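Local coordinates for PA14 domain-containing protein (Clostridium clariflavum, PDB 6QDI) that senses biomass through tandem PA14 domains, the sugar-binding part of an RsgI-type membrane anti-sigma factor, at the calcium ion site. Residues are numbered along the deposited sequence; one frame, centred on the assembly and turned at random.

The calcium ion site. Residues 163-164, 193, 195, 197-198. With CA (calcium ion), chain B.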
ATOM      1  N   ASP A 163     -12.937   8.644  15.834  1.00  6.94           N
ATOM      2  CA  ASP A 163     -13.248   9.749  14.933  1.00  6.98           C
ATOM      3  C   ASP A 163     -12.606  11.058  15.329  1.00  7.28           C
ATOM      4  O   ASP A 163     -12.518  11.980  14.515  1.00  8.16           O
ATOM      5  CB  ASP A 163     -14.771   9.935  14.842  1.00  7.66           C
ATOM      6  CG  ASP A 163     -15.350   9.913  13.440  1.00  8.53           C
ATOM      7  OD1 ASP A 163     -14.615   9.721  12.466  1.00  9.33           O
ATOM      8  OD2 ASP A 163     -16.598  10.053  13.339  1.00 10.13           O
ATOM      9  N   GLU A 164     -12.176  11.187  16.573  1.00  7.50           N
ATOM     10  CA  GLU A 164     -11.381  12.336  17.004  1.00  7.85           C
ATOM     11  C   GLU A 164      -9.917  11.930  17.047  1.00  7.51           C
ATOM     12  O   GLU A 164      -9.602  10.738  17.140  1.00  7.89           O
ATOM     13  CB  GLU A 164     -11.826  12.811  18.397  1.00  7.74           C
ATOM     14  CG  GLU A 164     -13.237  13.350  18.412  1.00  9.27           C
ATOM     15  CD  GLU A 164     -13.336  14.759  17.872  1.00 11.28           C
ATOM     16  OE1 GLU A 164     -12.410  15.595  18.021  1.00 13.54           O
ATOM     17  OE2 GLU A 164     -14.408  15.055  17.313  1.00 17.17           O
ATOM     18  N   ASN A 193     -14.868   9.596   9.690  1.00  9.06           N
ATOM     19  CA  ASN A 193     -15.023  10.766   8.848  1.00  8.90           C
ATOM     20  C   ASN A 193     -13.694  11.141   8.173  1.00  8.86           C
ATOM     21  O   ASN A 193     -12.620  11.095   8.796  1.00  8.61           O
ATOM     22  CB  ASN A 193     -15.541  11.938   9.655  1.00  9.90           C
ATOM     23  CG  ASN A 193     -16.007  13.070   8.771  1.00 13.56           C
ATOM     24  OD1 ASN A 193     -16.828  12.900   7.892  1.00 20.17           O
ATOM     25  ND2 ASN A 193     -15.436  14.198   8.977  1.00 17.99           N
ATOM     26  N   ASP A 195     -11.670  13.581   7.444  1.00  9.15           N
ATOM     27  CA  ASP A 195     -11.262  14.945   7.826  1.00  9.72           C
ATOM     28  C   ASP A 195      -9.812  15.051   8.283  1.00  8.83           C
ATOM     29  O   ASP A 195      -9.425  16.077   8.809  1.00  9.71           O
ATOM     30  CB  ASP A 195     -12.213  15.533   8.911  1.00 10.03           C
ATOM     31  CG  ASP A 195     -12.188  14.767  10.216  1.00  9.91           C
ATOM     32  OD1 ASP A 195     -11.364  13.888  10.397  1.00  9.45           O
ATOM     33  OD2 ASP A 195     -13.089  15.032  11.063  1.00 12.74           O
ATOM     34  N   LYS A 197      -8.320  13.993  10.772  1.00  7.91           N
ATOM     35  CA  LYS A 197      -8.181  14.194  12.194  1.00  8.01           C
ATOM     36  C   LYS A 197      -8.814  12.981  12.851  1.00  7.49           C
ATOM     37  O   LYS A 197     -10.057  12.920  13.048  1.00  8.29           O
ATOM     38  CB  LYS A 197      -8.884  15.469  12.621  1.00  8.63           C
ATOM     39  CG  LYS A 197      -8.223  16.712  12.084  1.00 10.59           C
ATOM     40  CD  LYS A 197      -8.986  17.961  12.495  1.00 13.49           C
ATOM     41  CE  LYS A 197     -10.272  18.086  11.704  1.00 18.72           C
ATOM     42  N   PHE A 198      -7.997  11.971  13.177  1.00  7.08           N
ATOM     43  CA  PHE A 198      -8.529  10.704  13.661  1.00  6.90           C
ATOM     44  C   PHE A 198      -7.396  10.012  14.401  1.00  6.46           C
ATOM     45  O   PHE A 198      -6.251  10.448  14.346  1.00  6.88           O
ATOM     46  CB  PHE A 198      -9.104   9.859  12.520  1.00  6.96           C
ATOM     47  CG  PHE A 198      -8.108   9.502  11.448  1.00  6.86           C
ATOM     48  CD1 PHE A 198      -7.212   8.454  11.608  1.00  7.01           C
ATOM     49  CD2 PHE A 198      -8.060  10.215  10.249  1.00  6.90           C
ATOM     50  CE1 PHE A 198      -6.270   8.166  10.606  1.00  7.43           C
ATOM     51  CE2 PHE A 198      -7.140   9.884   9.267  1.00  7.94           C
ATOM     52  CZ  PHE A 198      -6.257   8.867   9.429  1.00  7.41           C
TER
HETATM   53 CA    CA B 405     -12.292  13.407  12.687  0.90  7.42          CA
HETATM   54  O   HOH W   1     -14.657  13.499  13.125  1.00 12.16           O
HETATM   55  O   HOH W   2     -12.013  15.236  14.136  1.00 10.56           O
HETATM   56  O   HOH W   3     -12.607  11.375  11.532  1.00  8.57           O
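Water 3 is the best-held polar atom of the shell, gripped by three contacts: the calcium ion binds it, and hydrogen bonds tie it to the carboxylate oxygen OD1 of Asp163 and to the backbone carbonyl O of Asn193. The last of these contacts spans 2.7 Å from water 3 to Asn193 O. Around the calcium, modelled at partial occupancy, seven ligand atoms are seen, among them waters 1, 2 and 3; the protein ligands come from Asp163, Asp195 and Lys197. Asp195 supplies the bidentate grip: its carboxylate chelates the ion with both oxygens, OD2 at 2.4 Å and OD1 at 2.5 Å from CA. With chi1 at 63°, its CG is tucked over the main chain, flanked by N and the carbonyl carbon, which turns the group toward the metal. The backbone N of Lys197 comes down on OD1 of the same carboxylate from above its plane, 43° out of it, in a hydrogen bond of 3.1 Å from N to OD1, and so helps to fix its rotation; a weak bond from Asn193 ND2 reaches OD2. Lys197 itself binds through its main chain, with carbonyl O 2.3 Å from CA, while no modelled atom of its incomplete side chain coordinates the ion. Asp163 likewise offers its carbonyl O, also at 2.3 Å from CA, and keeps its carboxylate in the second shell. There OD1 accepts the backbone N of Asn193 on its syn lone pair, 2.8 Å from N to OD1, as well as holding water 3, so one side chain links two loops and orients a metal-bound water. The nearby carboxylates probably help to balance the ion's charge. This calcium site belongs to the second PA14 domain, where the loop after strand 157-162 meets the loop leading into strand 198-207; the ion joins the two and probably stabilises this end of the domain.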